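Local coordinates for GH3 beta-N-acetylglucosaminidase (Paenibacillaceae, PDB 6K5J), which hydrolyses beta-linked N-acetylglucosamine residues from the non-reducing ends of sugar chains, as a family 3 glycoside hydrolase built on a TIM-barrel N-terminal domain, at residues 368-373 and 510-515; 396-401 and 426-431; 479-484 and 497-502; 488-493 and 529-534. One frame throughout, in Å; residues are numbered along the deposited sequence. Where two conformers were deposited one is given.

Contact 1: 368-373 and 510-515; sequences ISEKSI and MRALAL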
# COMPACT_ATOMS: atom_id res chain seq x y z
N ILE A 368 4.82 -18.40 -3.09
CA ILE A 368 4.43 -17.30 -3.97
C ILE A 368 5.66 -16.56 -4.49
O ILE A 368 5.79 -16.31 -5.69
CB ILE A 368 3.48 -16.34 -3.22
CG1 ILE A 368 2.16 -17.03 -2.86
CG2 ILE A 368 3.22 -15.09 -4.04
CD1 ILE A 368 1.21 -16.12 -2.13
N SER A 369 6.58 -16.20 -3.59
CA SER A 369 7.74 -15.42 -4.01
C SER A 369 8.65 -16.21 -4.94
O SER A 369 9.31 -15.62 -5.80
CB SER A 369 8.53 -14.95 -2.78
OG SER A 369 7.70 -14.23 -1.89
N GLU A 370 8.71 -17.54 -4.78
CA GLU A 370 9.49 -18.35 -5.72
C GLU A 370 9.00 -18.17 -7.16
O GLU A 370 9.79 -18.28 -8.10
CB GLU A 370 9.43 -19.84 -5.33
CG GLU A 370 10.12 -20.17 -4.00
CD GLU A 370 10.10 -21.66 -3.67
OE1 GLU A 370 9.76 -22.47 -4.54
OE2 GLU A 370 10.43 -22.01 -2.51
N LYS A 371 7.70 -17.92 -7.34
CA LYS A 371 7.15 -17.72 -8.68
C LYS A 371 7.32 -16.30 -9.19
O LYS A 371 7.06 -16.05 -10.38
CB LYS A 371 5.65 -18.08 -8.70
CG LYS A 371 5.34 -19.57 -8.60
CD LYS A 371 3.82 -19.84 -8.60
CE LYS A 371 3.24 -19.92 -10.02
NZ LYS A 371 1.73 -19.94 -10.04
N SER A 372 7.76 -15.37 -8.35
CA SER A 372 7.76 -13.94 -8.64
C SER A 372 9.09 -13.43 -9.19
O SER A 372 9.09 -12.60 -10.10
CB SER A 372 7.37 -13.17 -7.36
OG SER A 372 7.34 -11.77 -7.56
N ILE A 373 10.23 -13.92 -8.67
CA ILE A 373 11.54 -13.41 -9.07
C ILE A 373 11.67 -13.44 -10.58
O ILE A 373 11.40 -14.46 -11.23
CB ILE A 373 12.67 -14.21 -8.41
CG1 ILE A 373 12.46 -14.31 -6.88
CG2 ILE A 373 14.02 -13.59 -8.78
CD1 ILE A 373 12.47 -12.96 -6.15
N MET A 510 13.40 -12.30 -0.50
CA MET A 510 14.84 -12.47 -0.42
C MET A 510 15.23 -13.94 -0.34
O MET A 510 16.29 -14.33 -0.86
CB MET A 510 15.38 -11.68 0.78
CG MET A 510 15.21 -10.14 0.62
SD MET A 510 16.01 -9.45 -0.86
CE MET A 510 14.67 -9.40 -2.08
N ARG A 511 14.39 -14.77 0.28
CA ARG A 511 14.62 -16.21 0.25
C ARG A 511 14.58 -16.74 -1.17
O ARG A 511 15.48 -17.46 -1.60
CB ARG A 511 13.59 -16.94 1.12
CG ARG A 511 13.67 -18.48 1.04
CD ARG A 511 12.51 -19.15 1.80
NE ARG A 511 12.51 -20.61 1.61
CZ ARG A 511 11.95 -21.24 0.58
NH1 ARG A 511 11.32 -20.55 -0.37
NH2 ARG A 511 12.02 -22.57 0.50
N ALA A 512 13.54 -16.36 -1.93
CA ALA A 512 13.41 -16.80 -3.31
C ALA A 512 14.55 -16.29 -4.16
O ALA A 512 15.09 -17.01 -5.01
CB ALA A 512 12.06 -16.34 -3.87
N LEU A 513 14.94 -15.03 -3.95
CA LEU A 513 16.06 -14.48 -4.70
C LEU A 513 17.34 -15.27 -4.43
O LEU A 513 18.10 -15.56 -5.36
CB LEU A 513 16.25 -13.01 -4.33
CG LEU A 513 17.47 -12.32 -4.93
CD1 LEU A 513 17.37 -12.32 -6.47
CD2 LEU A 513 17.53 -10.90 -4.39
N ALA A 514 17.59 -15.62 -3.17
CA ALA A 514 18.76 -16.43 -2.85
C ALA A 514 18.70 -17.77 -3.56
O ALA A 514 19.71 -18.25 -4.09
CB ALA A 514 18.87 -16.63 -1.33
N LEU A 515 17.52 -18.40 -3.58
CA LEU A 515 17.40 -19.70 -4.24
C LEU A 515 17.67 -19.59 -5.74
O LEU A 515 18.22 -20.50 -6.35
CB LEU A 515 16.01 -20.29 -3.99
CG LEU A 515 15.67 -20.65 -2.54
CD1 LEU A 515 14.19 -20.92 -2.38
CD2 LEU A 515 16.48 -21.85 -2.05

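Contact 2: 396-401 and 426-431; sequences EVRVGS and EQTIGV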
# COMPACT_ATOMS: atom_id res chain seq x y z
N GLU A 396 19.18 0.23 3.03
CA GLU A 396 18.20 0.45 4.09
C GLU A 396 17.67 1.88 3.98
O GLU A 396 18.43 2.81 3.71
CB GLU A 396 18.80 0.20 5.50
CG GLU A 396 19.88 1.18 5.91
CD GLU A 396 20.27 1.08 7.39
OE1 GLU A 396 19.78 0.17 8.10
OE2 GLU A 396 21.08 1.93 7.83
N VAL A 397 16.36 2.01 4.14
CA VAL A 397 15.74 3.33 4.17
C VAL A 397 16.07 4.00 5.50
O VAL A 397 15.90 3.40 6.57
CB VAL A 397 14.22 3.21 3.97
CG1 VAL A 397 13.54 4.57 4.16
CG2 VAL A 397 13.91 2.66 2.58
N ARG A 398 16.58 5.22 5.43
CA ARG A 398 16.97 5.94 6.64
C ARG A 398 16.13 7.18 6.91
O ARG A 398 15.92 7.51 8.08
CB ARG A 398 18.45 6.32 6.56
CG ARG A 398 19.31 5.09 6.46
CD ARG A 398 20.77 5.40 6.44
NE ARG A 398 21.54 4.18 6.64
CZ ARG A 398 22.79 4.01 6.24
NH1 ARG A 398 23.42 5.00 5.62
NH2 ARG A 398 23.40 2.86 6.47
N VAL A 399 15.64 7.85 5.87
CA VAL A 399 14.66 8.93 6.00
C VAL A 399 13.36 8.45 5.36
O VAL A 399 13.31 8.20 4.15
CB VAL A 399 15.16 10.23 5.36
CG1 VAL A 399 15.75 9.98 3.97
CG2 VAL A 399 14.02 11.26 5.29
N GLY A 400 12.32 8.30 6.17
CA GLY A 400 11.12 7.63 5.75
C GLY A 400 9.95 8.54 5.43
O GLY A 400 9.92 9.71 5.79
N SER A 401 8.99 7.96 4.71
CA SER A 401 7.66 8.52 4.52
C SER A 401 6.67 7.36 4.67
O SER A 401 7.06 6.24 5.03
CB SER A 401 7.54 9.22 3.16
OG SER A 401 7.16 8.32 2.13
N GLU A 426 27.93 -9.15 4.13
CA GLU A 426 26.80 -8.26 3.84
C GLU A 426 27.05 -6.87 4.43
O GLU A 426 27.13 -6.71 5.66
CB GLU A 426 25.48 -8.81 4.37
CG GLU A 426 24.29 -7.97 3.90
CD GLU A 426 22.97 -8.69 4.05
OE1 GLU A 426 22.62 -9.09 5.19
OE2 GLU A 426 22.28 -8.88 3.02
N GLN A 427 27.12 -5.87 3.56
CA GLN A 427 27.35 -4.48 3.94
C GLN A 427 26.06 -3.69 3.75
O GLN A 427 25.53 -3.64 2.64
CB GLN A 427 28.47 -3.88 3.11
CG GLN A 427 29.84 -4.48 3.39
CD GLN A 427 30.35 -4.11 4.78
OE1 GLN A 427 30.15 -2.99 5.24
NE2 GLN A 427 30.98 -5.07 5.46
N THR A 428 25.57 -3.08 4.82
CA THR A 428 24.37 -2.27 4.74
C THR A 428 24.74 -0.82 4.44
O THR A 428 25.59 -0.24 5.11
CB THR A 428 23.57 -2.33 6.04
OG1 THR A 428 23.18 -3.68 6.28
CG2 THR A 428 22.32 -1.44 5.96
N ILE A 429 24.09 -0.26 3.42
CA ILE A 429 24.32 1.12 3.02
C ILE A 429 22.96 1.81 2.91
O ILE A 429 21.91 1.17 2.85
CB ILE A 429 25.11 1.24 1.71
CG1 ILE A 429 24.27 0.74 0.53
CG2 ILE A 429 26.44 0.48 1.82
CD1 ILE A 429 24.85 1.08 -0.85
N GLY A 430 23.00 3.14 2.89
CA GLY A 430 21.77 3.90 2.74
C GLY A 430 21.27 3.85 1.31
O GLY A 430 22.03 3.70 0.36
N VAL A 431 19.94 3.97 1.18
CA VAL A 431 19.34 4.07 -0.15
C VAL A 431 19.93 5.25 -0.90
O VAL A 431 20.08 5.22 -2.13
CB VAL A 431 17.81 4.15 -0.02
CG1 VAL A 431 17.16 4.61 -1.31
CG2 VAL A 431 17.26 2.81 0.39

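Contact 3: 479-484 and 497-502; sequences LIVASA and KTFFAA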
# COMPACT_ATOMS: atom_id res chain seq x y z
N LEU A 479 29.38 -8.78 -11.19
CA LEU A 479 28.32 -8.04 -10.52
C LEU A 479 26.96 -8.58 -10.95
O LEU A 479 26.69 -8.71 -12.15
CB LEU A 479 28.41 -6.55 -10.86
CG LEU A 479 27.22 -5.69 -10.40
CD1 LEU A 479 27.23 -5.59 -8.88
CD2 LEU A 479 27.29 -4.30 -11.04
N ILE A 480 26.11 -8.89 -9.97
CA ILE A 480 24.69 -9.14 -10.18
C ILE A 480 23.92 -8.04 -9.45
O ILE A 480 24.24 -7.71 -8.31
CB ILE A 480 24.26 -10.52 -9.65
CG1 ILE A 480 24.92 -11.65 -10.43
CG2 ILE A 480 22.72 -10.68 -9.68
CD1 ILE A 480 24.77 -13.02 -9.74
N VAL A 481 22.90 -7.48 -10.10
CA VAL A 481 22.01 -6.52 -9.46
C VAL A 481 20.62 -7.16 -9.33
O VAL A 481 20.12 -7.76 -10.28
CB VAL A 481 21.95 -5.20 -10.24
CG1 VAL A 481 21.04 -4.18 -9.53
CG2 VAL A 481 23.35 -4.62 -10.38
N ALA A 482 20.03 -7.04 -8.14
CA ALA A 482 18.68 -7.51 -7.89
C ALA A 482 17.91 -6.36 -7.26
O ALA A 482 18.26 -5.90 -6.17
CB ALA A 482 18.68 -8.74 -6.97
N SER A 483 16.87 -5.89 -7.94
CA SER A 483 16.10 -4.77 -7.43
C SER A 483 15.09 -5.28 -6.42
O SER A 483 14.38 -6.26 -6.67
CB SER A 483 15.39 -4.02 -8.57
OG SER A 483 14.69 -4.91 -9.43
N ALA A 484 15.04 -4.61 -5.26
CA ALA A 484 14.13 -4.97 -4.18
C ALA A 484 13.06 -3.91 -3.96
O ALA A 484 12.36 -3.94 -2.94
CB ALA A 484 14.91 -5.21 -2.88
N LYS A 497 25.24 -6.14 -16.37
CA LYS A 497 25.06 -7.28 -17.27
C LYS A 497 23.96 -8.24 -16.83
O LYS A 497 23.38 -8.93 -17.67
CB LYS A 497 26.37 -8.05 -17.41
CG LYS A 497 27.44 -7.33 -18.20
CD LYS A 497 28.73 -8.15 -18.25
CE LYS A 497 29.95 -7.26 -18.48
NZ LYS A 497 31.19 -7.91 -17.98
N THR A 498 23.69 -8.32 -15.53
CA THR A 498 22.73 -9.27 -14.96
C THR A 498 21.84 -8.52 -13.99
O THR A 498 22.33 -7.97 -13.00
CB THR A 498 23.44 -10.42 -14.24
OG1 THR A 498 24.43 -10.99 -15.12
CG2 THR A 498 22.45 -11.49 -13.82
N PHE A 499 20.53 -8.50 -14.26
CA PHE A 499 19.58 -7.73 -13.47
C PHE A 499 18.34 -8.57 -13.18
O PHE A 499 17.69 -9.06 -14.11
CB PHE A 499 19.18 -6.43 -14.20
CG PHE A 499 18.26 -5.54 -13.39
CD1 PHE A 499 16.89 -5.73 -13.43
CD2 PHE A 499 18.78 -4.52 -12.60
CE1 PHE A 499 16.03 -4.92 -12.67
CE2 PHE A 499 17.94 -3.70 -11.85
CZ PHE A 499 16.54 -3.90 -11.89
N PHE A 500 18.01 -8.71 -11.90
CA PHE A 500 16.81 -9.39 -11.44
C PHE A 500 15.86 -8.38 -10.82
O PHE A 500 16.28 -7.34 -10.32
CB PHE A 500 17.15 -10.45 -10.37
CG PHE A 500 17.94 -11.61 -10.88
CD1 PHE A 500 19.34 -11.56 -10.89
CD2 PHE A 500 17.31 -12.77 -11.32
CE1 PHE A 500 20.08 -12.63 -11.34
CE2 PHE A 500 18.05 -13.85 -11.78
CZ PHE A 500 19.44 -13.78 -11.79
N ALA A 501 14.57 -8.72 -10.81
CA ALA A 501 13.58 -7.96 -10.05
C ALA A 501 12.94 -8.85 -9.00
O ALA A 501 12.47 -9.95 -9.32
CB ALA A 501 12.49 -7.36 -10.97
N ALA A 502 12.92 -8.37 -7.76
CA ALA A 502 12.18 -9.02 -6.69
C ALA A 502 10.96 -8.23 -6.23
O ALA A 502 10.13 -8.79 -5.49
CB ALA A 502 13.09 -9.29 -5.48
O HOH W 1 26.80 -6.41 -14.03
O HOH W 2 26.89 -10.54 -14.06

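Contact 4: 488-493 and 529-534; sequences FDINAL and APLTVT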
# COMPACT_ATOMS: atom_id res chain seq x y z
N PHE A 488 12.21 -0.78 -12.33
CA PHE A 488 12.64 0.16 -13.36
C PHE A 488 14.05 0.69 -13.12
O PHE A 488 14.56 1.45 -13.95
CB PHE A 488 11.61 1.29 -13.44
CG PHE A 488 10.18 0.78 -13.38
CD1 PHE A 488 9.71 -0.11 -14.33
CD2 PHE A 488 9.34 1.16 -12.34
CE1 PHE A 488 8.40 -0.61 -14.27
CE2 PHE A 488 8.02 0.67 -12.27
CZ PHE A 488 7.56 -0.21 -13.23
N ASP A 489 14.69 0.28 -12.02
CA ASP A 489 16.10 0.60 -11.79
C ASP A 489 16.96 0.26 -12.99
O ASP A 489 17.94 0.96 -13.28
CB ASP A 489 16.62 -0.16 -10.56
CG ASP A 489 16.15 0.43 -9.26
OD1 ASP A 489 15.37 1.41 -9.28
OD2 ASP A 489 16.57 -0.08 -8.20
N ILE A 490 16.63 -0.83 -13.70
CA ILE A 490 17.44 -1.27 -14.83
C ILE A 490 17.59 -0.15 -15.86
O ILE A 490 18.58 -0.11 -16.59
CB ILE A 490 16.85 -2.54 -15.47
CG1 ILE A 490 17.79 -3.12 -16.53
CG2 ILE A 490 15.48 -2.27 -16.08
CD1 ILE A 490 17.30 -4.43 -17.12
N ASN A 491 16.59 0.74 -15.96
CA ASN A 491 16.61 1.84 -16.93
C ASN A 491 17.73 2.82 -16.66
O ASN A 491 18.14 3.55 -17.57
CB ASN A 491 15.27 2.59 -16.92
CG ASN A 491 14.14 1.78 -17.49
OD1 ASN A 491 14.36 0.79 -18.18
ND2 ASN A 491 12.91 2.20 -17.20
N ALA A 492 18.22 2.88 -15.42
CA ALA A 492 19.31 3.76 -15.02
C ALA A 492 20.65 3.04 -14.95
O ALA A 492 21.63 3.65 -14.49
CB ALA A 492 19.00 4.41 -13.67
N LEU A 493 20.73 1.78 -15.38
CA LEU A 493 21.91 0.94 -15.17
C LEU A 493 22.36 0.28 -16.48
O LEU A 493 22.36 -0.94 -16.62
CB LEU A 493 21.62 -0.12 -14.11
CG LEU A 493 21.20 0.42 -12.75
CD1 LEU A 493 20.70 -0.72 -11.84
CD2 LEU A 493 22.35 1.18 -12.08
N ALA A 529 5.00 -4.85 -15.54
CA ALA A 529 4.78 -3.45 -15.89
C ALA A 529 5.90 -3.00 -16.81
O ALA A 529 7.03 -3.51 -16.72
CB ALA A 529 4.73 -2.55 -14.64
N PRO A 530 5.64 -2.05 -17.70
CA PRO A 530 6.59 -1.76 -18.77
C PRO A 530 7.75 -0.88 -18.32
O PRO A 530 7.63 -0.03 -17.43
CB PRO A 530 5.74 -1.03 -19.82
CG PRO A 530 4.67 -0.34 -19.00
CD PRO A 530 4.36 -1.33 -17.89
N LEU A 531 8.89 -1.08 -18.98
CA LEU A 531 10.07 -0.26 -18.72
C LEU A 531 9.97 1.11 -19.36
O LEU A 531 10.74 2.01 -19.00
CB LEU A 531 11.32 -0.98 -19.20
CG LEU A 531 11.61 -2.34 -18.57
CD1 LEU A 531 12.93 -2.90 -19.11
CD2 LEU A 531 11.65 -2.25 -17.05
N THR A 532 9.06 1.30 -20.32
CA THR A 532 8.78 2.61 -20.88
C THR A 532 7.28 2.85 -20.85
O THR A 532 6.48 1.92 -20.97
CB THR A 532 9.31 2.75 -22.31
OG1 THR A 532 8.74 1.73 -23.14
CG2 THR A 532 10.83 2.62 -22.33
N VAL A 533 6.92 4.12 -20.66
CA VAL A 533 5.51 4.47 -20.47
C VAL A 533 4.68 4.02 -21.67
O VAL A 533 5.12 4.10 -22.83
CB VAL A 533 5.37 5.98 -20.22
CG1 VAL A 533 5.79 6.79 -21.45
CG2 VAL A 533 3.95 6.34 -19.79
N THR A 534 3.48 3.51 -21.40
CA THR A 534 2.52 3.14 -22.43
C THR A 534 1.36 4.13 -22.43
O THR A 534 1.08 4.79 -21.42
CB THR A 534 1.99 1.71 -22.23
OG1 THR A 534 1.28 1.62 -20.99
CG2 THR A 534 3.14 0.71 -22.24

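Contact 1: 368-373 and 510-515
E370 and R511 join helix 359-372 to helix 507-517 through a salt bridge at the partly exposed border of the contact. R511 NH1 donates to E370 OE2 over 2.7 Å, and the bond is nearly straight at 170°. The oxygen receives it on its anti lone pair, the one turned from OE1, within the guanidinium plane; carboxylate and guanidinium lie 16° apart, close to coplanar. R511 reaches this place with CG anti to the backbone N (chi1 174°) and an extended chain as far as NE. L515 CD1, from the same helix, lies over one guanidinium face toward its rim, and NE has a long, weak ion pair with E366.

The apolar part rests on A512, whose CB points at the other helix. It comes within 3.4 Å of S369 O and 3.9 Å of S369 CB, while I373 CG1 lies 3.7 Å from the same methyl. I373 CD1 continues to L513 CB at 4.2 Å. Alanine suits this position because the helix axes approach to 8.2 Å, and E370 CA lies 4.9 Å from A512 CA. S369 turns its hydroxyl to S508, at the start of the second helix.

Small residues thus leave room for the close approach. A512 and I373 are buried, whereas E370 and R511 are partly exposed; their single straight bond ties two nearly coplanar groups at one oxygen, and each charge would probably favour the ionised form of the other.

Contact 2: 396-401 and 426-431
E396 meets I429, T428 and V431 at the end of strand 424-430 with both its backbone and its side chain. Its N donates to I429 O over 2.9 Å, nearly along the C=O axis, and its O accepts from V431 N over 3.2 Å, with that donor standing above the carbonyl plane. The side chain crosses T428 at about a right angle: CG and CD ride on the methyl CG2, which lies 3.5 Å from E396 CD. Threonine offers a methyl here because CG2 is anti to its backbone N.

The pairing of E396 with G430 is a parallel bridge. It lies at the C-terminal end of the pairing between strand 390-396 and 424-430, the edge strand of the mixed six-stranded sheet; the intervening helix 413-419 makes this a beta-alpha-beta crossover.

V431, just past the strand, places CG2 3.5 Å from E396 O and 4.0 Å from V397 CG2, the two valines lying side by side and pointing the same way. Both also touch Y456.

R398 folds back over the bridge. In a salt bridge within the segment, its NE and NH2 grip E396 OE2 side-on, NE at 2.6 Å, both donating to the one oxygen from its anti side. One face of the guanidinium lies over the backbone at I429 and G430, with G430 N 3.2 Å above its plane. The side-chain-free glycine lets the flat group settle this near. R398 NH1 makes a salt bridge to E437, which also accepts from G430 N.

Contact 3: 479-484 and 497-502
V481, A482 and S483 pair with F499, F500 and A501 as parallel strands, their axes 4.5 Å apart at closest and inclined by 19°. Four backbone bonds join them: V481 N to T498 O, F500 N to V481 O, S483 N to F500 O, and A502 N to S483 O. This is one step of the mixed six-stranded sheet, with strand 450-455 on the far side of 478-483 and strand 374-377 beyond 499-501.

On the face bearing V481, S483, F499 and A501, the F499 ring reaches its neighbours. Its chi1 of -176° sets CG anti to the backbone N; the far ring atoms come near the other strand, where CD2 lies 3.8 Å from V481 CG1 and CZ 3.2 Å from S483 OG. The small serine leaves room for this aromatic tip.

A482 and F500 occupy the other face, their CB atoms 4.1 Å apart. The edge of the F500 ring meets I480 CG2, which is 3.7 Å from CE1, and the ring stacks edge-to-face with F382. The short methyl of A482 leaves room for L513 of helix 507-517.

Before the strands pair directly, two waters bridge them: L479 O receives a bond from each, one water accepting from K497 N 2.8 Å away and the other bonding T498 OG1. The backbone N and O atoms of the four direct bonds thus satisfy one another in the buried middle, while water takes over where the strands part.

Contact 4: 488-493 and 529-534
The ring edge of F488 meets A529 and L531, bringing a 3-10 turn after strand 478-483 against the irregular C-terminal tail. F488 CZ lies 3.9 Å from A529 CB, which sits in the plane of the ring, and CD1 is 4.0 Å from L531 CD2. Between these two methyls P530 O approaches CE1 to 3.3 Å. A flat aromatic group suits this place because its edge meets two methyls, with P530 O close to CE1.

L531 is the apolar centre of the tail's side. Its branched end is shared: CD2 touches the phenylalanine and also lies 4.0 Å from I490 CG2, the isoleucine crossing it at about a right angle. With CG1 anti to the backbone N (chi1 -172°), I490 leaves its CG2 branch to meet the leucine. The backbone of L531 is held as well, by a hydrogen bond from the amide of N491.

Further out, the bond from N491 N to F488 O, 2.9 Å long, helps hold the turn in which I490 and N491 point toward the tail and the F488 ring reaches it with its end. D489, between them, turns away from the tail and bonds S455 OG and I459 N, joining the turn to the end of strand 450-455 and the loop after it. F488 also packs on N141 and P144, while V533 touches P144 and T534 is hydrogen-bonded to N142, so turn and tail meet the same loop of the N-terminal region.

At the exposed border N491 ND2 donates to L531 O over 2.8 Å, on a lone pair in the carbonyl plane; the bond is bent (136°), with L531 O 29° out of the amide plane of N491.

How the contacts relate
From the N terminus, helix 359-372 opens contact 1, whose loop closes only at helix 507-517 and encloses contacts 2 and 3. Contact 2 closes a loop from strand 390-396 to edge strand 424-430. Contact 3 follows in series and closes a shorter loop, joining neighbouring strands 478-483 and 499-501 of the same sheet. Contact 4 starts within the loop of contact 3 and ends in the C-terminal tail, so it crosses both contacts 3 and 1. M510 of helix 507-517 packs on A502 of contact 3, and I373 on A501 and A502, setting contact 1 against the sheet; F499 of contact 3 touches I490 and D489 of contact 4.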